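Local coordinates for catabolite activation-like protein (Xanthomonas campestris pv. campestris, PDB 3IWZ) that acts as a homodimeric, CRP-like global transcription regulator of virulence genes, whose DNA binding is apparently abolished when cyclic di-GMP binds, at residues R117-Q120 with L121-T124; T149-A152 with S153-F157; V165-L168 with H169-K173. One frame throughout, in Å; residues are numbered along the deposited sequence.

Overall arrangement
The three contacts follow one another along the chain, each local to one helix, contacts 1 and 3 with the loop residues after it. Contact 1, on helix 115-122, lies in the cyclic nucleotide-binding domain; contact 2 is at the end of the long helix 130-157, and contact 3 on helix 160-172 of the DNA-binding domain. Contacts 1 and 2 have centres about 38 Å apart, contacts 1 and 3 about 41 Å, on opposite sides of the chain's centre. Contacts 2 and 3, about 16 Å apart between centres, touch where R154 CD meets R166 CD at 3.9 Å. K151 and L171 approach L75 and Y79 of the cyclic nucleotide-binding region, each about 4 Å between side chains.

Contact 1 (R117-Q120 with L121-T124); sequences RLQQ and LFQT
L118 and F122 are joined by the backbone bond from F122 N to L118 O, 2.6 Å long, and R117 and L121 by a longer one, L121 N to R117 O at 3.2 Å; L121 N also makes a weak bond to L118 O. Over 121-122 the helix is only weakly bonded.

Side chains one turn apart meet on two sides of this helix. On one, the isobutyl group of L118 lies over a face of the F122 ring: CG of L118 is 4.0 Å from the ring centroid and only 18° off the normal, a CH-pi contact displaced toward the rim. L118 CG to F122 CZ, at 3.8 Å, is the closest approach of the two side chains. With L118 CG anti to its own backbone N (chi1 -175°), the branch is carried over the ring of the next turn. On the other side, the R117 chain bends at chi2 and chi3 and runs toward the next turn, where L121 CD2 is the atom that touches, 3.1 Å from R117 NH2, and L121 CG stands over one face of the guanidinium, 3.7 Å from R117 NH2. This is an apolar group against a flat cation, with no polar bond between them.

The helix follows strand 108-114, where S114 OG bonds to R117 N. F122 packs on I133 and L134 of helix 130-157, L121 on H33 and L126, and L118 on L91, while Q119 touches Y135 of the second subunit, so this short helix packs against loop residues and helix 130-157, with one contact to the second subunit.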
ATOM      1  N   ARG D 117     -21.522  -1.880 -13.845  1.00 56.51           N
ATOM      2  CA  ARG D 117     -21.680  -2.777 -14.981  1.00 56.97           C
ATOM      3  C   ARG D 117     -20.696  -3.925 -14.948  1.00 56.60           C
ATOM      4  O   ARG D 117     -20.838  -4.880 -15.704  1.00 58.70           O
ATOM      5  CB  ARG D 117     -21.532  -2.022 -16.309  1.00 57.75           C
ATOM      6  CG  ARG D 117     -22.866  -1.626 -16.929  1.00 59.61           C
ATOM      7  CD  ARG D 117     -23.769  -2.855 -17.118  1.00 60.22           C
ATOM      8  NE  ARG D 117     -23.367  -3.705 -18.241  1.00 60.23           N
ATOM      9  CZ  ARG D 117     -23.827  -4.937 -18.450  1.00 59.11           C
ATOM     10  NH1 ARG D 117     -24.701  -5.479 -17.608  1.00 58.11           N
ATOM     11  NH2 ARG D 117     -23.427  -5.626 -19.513  1.00 56.40           N
ATOM     12  N   LEU D 118     -19.694  -3.841 -14.080  1.00 55.90           N
ATOM     13  CA  LEU D 118     -18.715  -4.915 -13.989  1.00 55.17           C
ATOM     14  C   LEU D 118     -19.294  -6.059 -13.169  1.00 56.75           C
ATOM     15  O   LEU D 118     -19.358  -7.195 -13.642  1.00 56.74           O
ATOM     16  CB  LEU D 118     -17.414  -4.423 -13.345  1.00 53.66           C
ATOM     17  CG  LEU D 118     -16.276  -5.453 -13.322  1.00 50.67           C
ATOM     18  CD1 LEU D 118     -15.930  -5.854 -14.738  1.00 49.33           C
ATOM     19  CD2 LEU D 118     -15.059  -4.875 -12.635  1.00 50.10           C
ATOM     20  N   GLN D 119     -19.724  -5.755 -11.946  1.00 57.97           N
ATOM     21  CA  GLN D 119     -20.295  -6.768 -11.068  1.00 59.37           C
ATOM     22  C   GLN D 119     -21.602  -7.315 -11.647  1.00 59.72           C
ATOM     23  O   GLN D 119     -21.980  -8.453 -11.375  1.00 59.47           O
ATOM     24  CB  GLN D 119     -20.500  -6.195  -9.657  1.00 60.13           C
ATOM     25  CG  GLN D 119     -19.192  -5.692  -9.032  1.00 60.77           C
ATOM     26  CD  GLN D 119     -19.294  -5.400  -7.546  1.00 61.90           C
ATOM     27  OE1 GLN D 119     -20.184  -4.674  -7.095  1.00 62.75           O
ATOM     28  NE2 GLN D 119     -18.370  -5.959  -6.774  1.00 61.30           N
ATOM     29  N   GLN D 120     -22.290  -6.508 -12.448  1.00 60.24           N
ATOM     30  CA  GLN D 120     -23.514  -6.980 -13.083  1.00 61.54           C
ATOM     31  C   GLN D 120     -23.059  -8.024 -14.098  1.00 61.12           C
ATOM     32  O   GLN D 120     -23.739  -9.021 -14.332  1.00 60.86           O
ATOM     33  CB  GLN D 120     -24.253  -5.845 -13.796  1.00 62.06           C
ATOM     34  CG  GLN D 120     -24.887  -4.819 -12.862  1.00 63.45           C
ATOM     35  CD  GLN D 120     -25.620  -3.715 -13.616  1.00 64.75           C
ATOM     36  OE1 GLN D 120     -25.988  -2.686 -13.039  1.00 65.45           O
ATOM     37  NE2 GLN D 120     -25.839  -3.927 -14.910  1.00 64.31           N
ATOM     38  N   LEU D 121     -21.896  -7.782 -14.697  1.00 60.88           N
ATOM     39  CA  LEU D 121     -21.330  -8.716 -15.659  1.00 59.64           C
ATOM     40  C   LEU D 121     -20.739  -9.894 -14.891  1.00 59.60           C
ATOM     41  O   LEU D 121     -20.695 -11.014 -15.402  1.00 60.31           O
ATOM     42  CB  LEU D 121     -20.236  -8.043 -16.494  1.00 59.51           C
ATOM     43  CG  LEU D 121     -20.654  -7.104 -17.632  1.00 58.50           C
ATOM     44  CD1 LEU D 121     -19.415  -6.548 -18.325  1.00 58.00           C
ATOM     45  CD2 LEU D 121     -21.517  -7.868 -18.630  1.00 59.96           C
ATOM     46  N   PHE D 122     -20.280  -9.633 -13.667  1.00 59.76           N
ATOM     47  CA  PHE D 122     -19.699 -10.675 -12.819  1.00 59.10           C
ATOM     48  C   PHE D 122     -20.779 -11.662 -12.399  1.00 59.72           C
ATOM     49  O   PHE D 122     -20.479 -12.769 -11.946  1.00 60.27           O
ATOM     50  CB  PHE D 122     -19.060 -10.073 -11.561  1.00 58.87           C
ATOM     51  CG  PHE D 122     -17.626  -9.639 -11.741  1.00 58.93           C
ATOM     52  CD1 PHE D 122     -16.936  -9.048 -10.686  1.00 57.85           C
ATOM     53  CD2 PHE D 122     -16.963  -9.820 -12.954  1.00 57.93           C
ATOM     54  CE1 PHE D 122     -15.611  -8.645 -10.831  1.00 56.97           C
ATOM     55  CE2 PHE D 122     -15.635  -9.419 -13.109  1.00 57.10           C
ATOM     56  CZ  PHE D 122     -14.960  -8.828 -12.044  1.00 56.61           C
ATOM     57  N   GLN D 123     -22.035 -11.248 -12.536  1.00 59.52           N
ATOM     58  CA  GLN D 123     -23.164 -12.105 -12.197  1.00 60.31           C
ATOM     59  C   GLN D 123     -23.859 -12.658 -13.448  1.00 60.29           C
ATOM     60  O   GLN D 123     -24.853 -13.377 -13.348  1.00 60.92           O
ATOM     61  CB  GLN D 123     -24.163 -11.346 -11.328  1.00 60.57           C
ATOM     62  CG  GLN D 123     -23.653 -11.081  -9.920  1.00 63.26           C
ATOM     63  CD  GLN D 123     -23.273 -12.360  -9.178  1.00 62.97           C
ATOM     64  OE1 GLN D 123     -22.401 -13.110  -9.615  1.00 63.40           O
ATOM     65  NE2 GLN D 123     -23.931 -12.609  -8.049  1.00 64.15           N
ATOM     66  N   THR D 124     -23.327 -12.321 -14.622  1.00 59.12           N
ATOM     67  CA  THR D 124     -23.872 -12.802 -15.885  1.00 57.62           C
ATOM     68  C   THR D 124     -22.825 -13.494 -16.777  1.00 57.19           C
ATOM     69  O   THR D 124     -22.189 -14.463 -16.359  1.00 58.01           O
ATOM     70  CB  THR D 124     -24.559 -11.658 -16.668  1.00 58.17           C
ATOM     71  OG1 THR D 124     -23.901 -10.416 -16.390  1.00 57.97           O
ATOM     72  CG2 THR D 124     -26.027 -11.553 -16.271  1.00 58.70           C
TER

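Contact 2 (T149-A152 with S153-F157); sequences TRKA and SRLAF
S153 opens the second segment with a backbone bond to T149 O, 3.1 Å from S153 N, one regular helical turn back. Its hydroxyl leaves the helix altogether: OG is anti to the backbone N and bonds to E69 OE2 of the second subunit.

R154 repeats the turn with R154 N to R150 O at 3.0 Å. Bent at chi3 (-58°), its side chain doubles back along the preceding turn, and the guanidinium lies across the backbone there, with R150 O and K151 CA over the same face, each toward the rim. NH1 of R154 reaches R150 CB at 3.9 Å, and NH2 of R154 lies 3.7 Å from K151 CG. The two cationic ends stay apart, K151 NZ being 4.5 Å from R154 NH2. Any repulsion between them may be eased, since the lysine reaches past the arginine and its NZ hydrogen-bonds L196 O and, weakly, V76 O.

L155 has the straightest of the backbone bonds across the segments, L155 N to K151 O at 2.7 Å with an N-H...O angle of 163°, and its CG packs against the same carbonyl, 3.3 Å from K151 O. A156 continues the turn less firmly: its N makes a weak bond to A152 O and another bond to S153 O, which also accepts from F157 N as the helix finishes.

The segment ends the long helix 130-157, which runs along the dimer interface: A152 lies on L75 of the second subunit and L155 on A156 of that subunit. Within the chain, K151 and L155 pack on L75 of strand 74-80, R154 on R166 and L155 on R163 of helix 160-172, while K151 is tied to helix 190-197 through L196.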
ATOM      1  N   THR D 149       4.632  -0.159   0.994  1.00 24.87           N
ATOM      2  CA  THR D 149       5.084  -0.447   2.353  1.00 25.91           C
ATOM      3  C   THR D 149       6.579  -0.149   2.422  1.00 29.40           C
ATOM      4  O   THR D 149       7.074   0.429   3.401  1.00 28.20           O
ATOM      5  CB  THR D 149       4.858  -1.919   2.725  1.00 25.74           C
ATOM      6  OG1 THR D 149       3.454  -2.193   2.734  1.00 23.91           O
ATOM      7  CG2 THR D 149       5.459  -2.229   4.092  1.00 25.55           C
ATOM      8  N   ARG D 150       7.296  -0.534   1.368  1.00 30.60           N
ATOM      9  CA  ARG D 150       8.736  -0.299   1.331  1.00 33.30           C
ATOM     10  C   ARG D 150       9.055   1.181   1.248  1.00 33.72           C
ATOM     11  O   ARG D 150      10.012   1.650   1.867  1.00 35.77           O
ATOM     12  CB  ARG D 150       9.380  -1.031   0.146  1.00 36.08           C
ATOM     13  CG  ARG D 150       9.518  -2.524   0.351  1.00 37.30           C
ATOM     14  CD  ARG D 150       9.744  -3.275  -0.957  1.00 36.26           C
ATOM     15  NE  ARG D 150      10.030  -4.681  -0.677  1.00 38.27           N
ATOM     16  CZ  ARG D 150      10.160  -5.625  -1.605  1.00 40.56           C
ATOM     17  NH1 ARG D 150      10.031  -5.330  -2.896  1.00 39.05           N
ATOM     18  NH2 ARG D 150      10.421  -6.872  -1.239  1.00 39.07           N
ATOM     19  N   LYS D 151       8.244   1.921   0.497  1.00 33.06           N
ATOM     20  CA  LYS D 151       8.459   3.355   0.338  1.00 30.92           C
ATOM     21  C   LYS D 151       8.299   4.065   1.675  1.00 30.69           C
ATOM     22  O   LYS D 151       9.122   4.894   2.055  1.00 32.47           O
ATOM     23  CB  LYS D 151       7.466   3.930  -0.674  1.00 28.89           C
ATOM     24  CG  LYS D 151       7.998   5.126  -1.424  1.00 29.91           C
ATOM     25  CD  LYS D 151       6.968   5.662  -2.386  1.00 30.64           C
ATOM     26  CE  LYS D 151       7.528   6.784  -3.238  1.00 35.02           C
ATOM     27  NZ  LYS D 151       8.235   6.280  -4.453  1.00 35.34           N
ATOM     28  N   ALA D 152       7.226   3.747   2.382  1.00 29.45           N
ATOM     29  CA  ALA D 152       6.980   4.357   3.675  1.00 29.73           C
ATOM     30  C   ALA D 152       8.168   4.073   4.590  1.00 30.16           C
ATOM     31  O   ALA D 152       8.631   4.946   5.319  1.00 28.83           O
ATOM     32  CB  ALA D 152       5.699   3.793   4.285  1.00 28.72           C
ATOM     33  N   SER D 153       8.658   2.841   4.550  1.00 31.40           N
ATOM     34  CA  SER D 153       9.790   2.462   5.383  1.00 35.09           C
ATOM     35  C   SER D 153      10.987   3.353   5.046  1.00 36.00           C
ATOM     36  O   SER D 153      11.675   3.857   5.940  1.00 37.99           O
ATOM     37  CB  SER D 153      10.127   0.990   5.154  1.00 36.18           C
ATOM     38  OG  SER D 153      11.107   0.533   6.061  1.00 43.06           O
ATOM     39  N   ARG D 154      11.212   3.573   3.756  1.00 34.06           N
ATOM     40  CA  ARG D 154      12.318   4.409   3.312  1.00 34.08           C
ATOM     41  C   ARG D 154      12.130   5.883   3.664  1.00 33.23           C
ATOM     42  O   ARG D 154      13.076   6.558   4.081  1.00 34.53           O
ATOM     43  CB  ARG D 154      12.524   4.268   1.800  1.00 30.90           C
ATOM     44  CG  ARG D 154      13.054   2.920   1.346  1.00 32.64           C
ATOM     45  CD  ARG D 154      13.620   3.010  -0.077  1.00 33.17           C
ATOM     46  NE  ARG D 154      12.616   3.473  -1.029  1.00 30.68           N
ATOM     47  CZ  ARG D 154      11.845   2.661  -1.735  1.00 32.54           C
ATOM     48  NH1 ARG D 154      11.982   1.349  -1.605  1.00 33.57           N
ATOM     49  NH2 ARG D 154      10.915   3.155  -2.541  1.00 32.62           N
ATOM     50  N   LEU D 155      10.915   6.388   3.486  1.00 31.73           N
ATOM     51  CA  LEU D 155      10.629   7.786   3.799  1.00 32.53           C
ATOM     52  C   LEU D 155      10.732   8.049   5.296  1.00 32.21           C
ATOM     53  O   LEU D 155      10.812   9.197   5.737  1.00 33.47           O
ATOM     54  CB  LEU D 155       9.229   8.172   3.309  1.00 30.95           C
ATOM     55  CG  LEU D 155       9.064   8.154   1.793  1.00 33.50           C
ATOM     56  CD1 LEU D 155       7.608   8.388   1.418  1.00 33.60           C
ATOM     57  CD2 LEU D 155       9.959   9.214   1.187  1.00 30.73           C
ATOM     58  N   ALA D 156      10.727   6.982   6.080  1.00 31.45           N
ATOM     59  CA  ALA D 156      10.818   7.119   7.523  1.00 34.04           C
ATOM     60  C   ALA D 156      12.237   7.056   8.073  1.00 33.73           C
ATOM     61  O   ALA D 156      12.581   7.833   8.948  1.00 33.44           O
ATOM     62  CB  ALA D 156       9.967   6.055   8.203  1.00 30.55           C
ATOM     63  N   PHE D 157      13.058   6.150   7.544  1.00 36.55           N
ATOM     64  CA  PHE D 157      14.412   5.944   8.066  1.00 38.83           C
ATOM     65  C   PHE D 157      15.626   6.276   7.198  1.00 41.45           C
ATOM     66  O   PHE D 157      16.744   6.350   7.714  1.00 42.98           O
ATOM     67  CB  PHE D 157      14.536   4.489   8.534  1.00 38.04           C
ATOM     68  CG  PHE D 157      13.431   4.055   9.454  1.00 38.50           C
ATOM     69  CD1 PHE D 157      13.354   4.553  10.754  1.00 38.17           C
ATOM     70  CD2 PHE D 157      12.445   3.178   9.013  1.00 37.45           C
ATOM     71  CE1 PHE D 157      12.307   4.184  11.600  1.00 37.21           C
ATOM     72  CE2 PHE D 157      11.396   2.807   9.849  1.00 36.87           C
ATOM     73  CZ  PHE D 157      11.328   3.312  11.145  1.00 35.53           C
TER

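Contact 3 (V165-L168 with H169-K173); sequences VRTL and HDLSK
V165 and H169 meet because their first torsions turn both side chains the same way: CG1 of V165 is anti to its backbone N (chi1 169°), and the H169 ring, with CG anti to the carbonyl carbon (chi1 -73°), lies alongside it. CD2 is the ring atom that touches, 3.9 Å from V165 CG1 and 3.3 Å from V165 O, the carbonyl sitting obliquely to the ring. At the same step H169 N bonds to V165 O at 3.2 Å. One turn further on, S172 OG turns back to L168 O.

That carbonyl is gripped twice by one residue: S172 OG donates to L168 O at 3.1 Å and S172 N to the same oxygen at 3.3 Å, from opposite faces of the carbonyl plane. Between these turns, D170 N bonds to R166 O at 3.2 Å. The bond of L171 N to T167 O is weak, while L171 CG leans on that same carbonyl, 3.3 Å from T167 O.

Helix 160-172 packs within the winged helix-turn-helix domain, T167 against L196 and V197 of helix 190-197, L171 and S172 against L186, and H169 and S172 against L226. R166 pairs with D162, and H169 ND1 makes a weak bond to T229 OG1. Chemically, then, L168 O takes two donors from S172 near the carboxyl end of helix 160-172, the hydroxyl adding to the backbone N-H, and the imidazole meets the preceding turn through its CD2, with no hydrogen bond from the ring there, while its ND1 turns to T229.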
ATOM      1  N   VAL D 165      19.630   7.739  -4.559  1.00 51.49           N
ATOM      2  CA  VAL D 165      20.567   6.770  -5.122  1.00 53.12           C
ATOM      3  C   VAL D 165      19.844   5.455  -5.400  1.00 54.09           C
ATOM      4  O   VAL D 165      19.938   4.901  -6.502  1.00 55.26           O
ATOM      5  CB  VAL D 165      21.748   6.500  -4.164  1.00 52.87           C
ATOM      6  CG1 VAL D 165      22.554   5.306  -4.653  1.00 52.09           C
ATOM      7  CG2 VAL D 165      22.636   7.737  -4.083  1.00 52.10           C
ATOM      8  N   ARG D 166      19.121   4.963  -4.394  1.00 54.38           N
ATOM      9  CA  ARG D 166      18.362   3.724  -4.514  1.00 54.74           C
ATOM     10  C   ARG D 166      17.411   3.767  -5.713  1.00 55.22           C
ATOM     11  O   ARG D 166      17.352   2.822  -6.505  1.00 55.80           O
ATOM     12  CB  ARG D 166      17.559   3.473  -3.233  1.00 54.76           C
ATOM     13  CG  ARG D 166      18.335   2.842  -2.077  1.00 55.04           C
ATOM     14  CD  ARG D 166      17.400   2.626  -0.896  1.00 56.53           C
ATOM     15  NE  ARG D 166      17.810   1.535  -0.013  1.00 58.62           N
ATOM     16  CZ  ARG D 166      18.851   1.576   0.810  1.00 60.01           C
ATOM     17  NH1 ARG D 166      19.610   2.662   0.873  1.00 61.65           N
ATOM     18  NH2 ARG D 166      19.128   0.535   1.585  1.00 59.91           N
ATOM     19  N   THR D 167      16.676   4.872  -5.843  1.00 54.88           N
ATOM     20  CA  THR D 167      15.714   5.053  -6.934  1.00 55.15           C
ATOM     21  C   THR D 167      16.376   5.197  -8.309  1.00 56.04           C
ATOM     22  O   THR D 167      15.771   4.868  -9.334  1.00 55.68           O
ATOM     23  CB  THR D 167      14.805   6.282  -6.677  1.00 54.16           C
ATOM     24  OG1 THR D 167      14.019   6.059  -5.502  1.00 54.77           O
ATOM     25  CG2 THR D 167      13.877   6.513  -7.843  1.00 53.80           C
ATOM     26  N   LEU D 168      17.605   5.706  -8.337  1.00 56.77           N
ATOM     27  CA  LEU D 168      18.323   5.850  -9.597  1.00 57.32           C
ATOM     28  C   LEU D 168      18.637   4.457 -10.124  1.00 57.81           C
ATOM     29  O   LEU D 168      18.590   4.213 -11.330  1.00 57.84           O
ATOM     30  CB  LEU D 168      19.625   6.632  -9.396  1.00 57.72           C
ATOM     31  CG  LEU D 168      19.506   8.160  -9.404  1.00 57.48           C
ATOM     32  CD1 LEU D 168      20.806   8.799  -8.927  1.00 56.28           C
ATOM     33  CD2 LEU D 168      19.164   8.615 -10.812  1.00 56.62           C
ATOM     34  N   HIS D 169      18.934   3.537  -9.211  1.00 58.42           N
ATOM     35  CA  HIS D 169      19.254   2.169  -9.597  1.00 60.69           C
ATOM     36  C   HIS D 169      18.026   1.354  -9.994  1.00 61.02           C
ATOM     37  O   HIS D 169      18.123   0.439 -10.811  1.00 61.91           O
ATOM     38  CB  HIS D 169      20.009   1.458  -8.466  1.00 61.20           C
ATOM     39  CG  HIS D 169      21.427   1.913  -8.309  1.00 62.73           C
ATOM     40  ND1 HIS D 169      22.375   1.750  -9.298  1.00 63.58           N
ATOM     41  CD2 HIS D 169      22.061   2.523  -7.278  1.00 63.33           C
ATOM     42  CE1 HIS D 169      23.530   2.238  -8.882  1.00 64.08           C
ATOM     43  NE2 HIS D 169      23.367   2.714  -7.659  1.00 63.39           N
ATOM     44  N   ASP D 170      16.871   1.683  -9.424  1.00 61.70           N
ATOM     45  CA  ASP D 170      15.645   0.957  -9.751  1.00 61.53           C
ATOM     46  C   ASP D 170      15.268   1.237 -11.205  1.00 61.63           C
ATOM     47  O   ASP D 170      14.773   0.362 -11.918  1.00 62.22           O
ATOM     48  CB  ASP D 170      14.504   1.393  -8.821  1.00 62.26           C
ATOM     49  CG  ASP D 170      13.278   0.491  -8.931  1.00 63.65           C
ATOM     50  OD1 ASP D 170      13.420  -0.738  -8.742  1.00 63.66           O
ATOM     51  OD2 ASP D 170      12.174   1.012  -9.205  1.00 64.07           O
ATOM     52  N   LEU D 171      15.520   2.463 -11.646  1.00 60.90           N
ATOM     53  CA  LEU D 171      15.203   2.853 -13.012  1.00 61.04           C
ATOM     54  C   LEU D 171      16.207   2.284 -14.004  1.00 60.70           C
ATOM     55  O   LEU D 171      15.875   2.051 -15.162  1.00 60.69           O
ATOM     56  CB  LEU D 171      15.167   4.376 -13.121  1.00 58.87           C
ATOM     57  CG  LEU D 171      14.102   5.018 -12.234  1.00 58.32           C
ATOM     58  CD1 LEU D 171      14.314   6.525 -12.172  1.00 57.20           C
ATOM     59  CD2 LEU D 171      12.718   4.662 -12.773  1.00 55.84           C
ATOM     60  N   SER D 172      17.438   2.067 -13.550  1.00 60.66           N
ATOM     61  CA  SER D 172      18.472   1.521 -14.423  1.00 60.98           C
ATOM     62  C   SER D 172      18.028   0.159 -14.910  1.00 61.13           C
ATOM     63  O   SER D 172      18.482  -0.319 -15.948  1.00 61.18           O
ATOM     64  CB  SER D 172      19.797   1.374 -13.675  1.00 59.66           C
ATOM     65  OG  SER D 172      20.329   2.644 -13.339  1.00 60.42           O
ATOM     66  N   LYS D 173      17.136  -0.460 -14.145  1.00 61.84           N
ATOM     67  CA  LYS D 173      16.615  -1.777 -14.472  1.00 63.15           C
ATOM     68  C   LYS D 173      15.274  -1.637 -15.177  1.00 64.50           C
ATOM     69  O   LYS D 173      14.609  -2.628 -15.489  1.00 64.20           O
ATOM     70  CB  LYS D 173      16.470  -2.606 -13.201  1.00 62.81           C
TER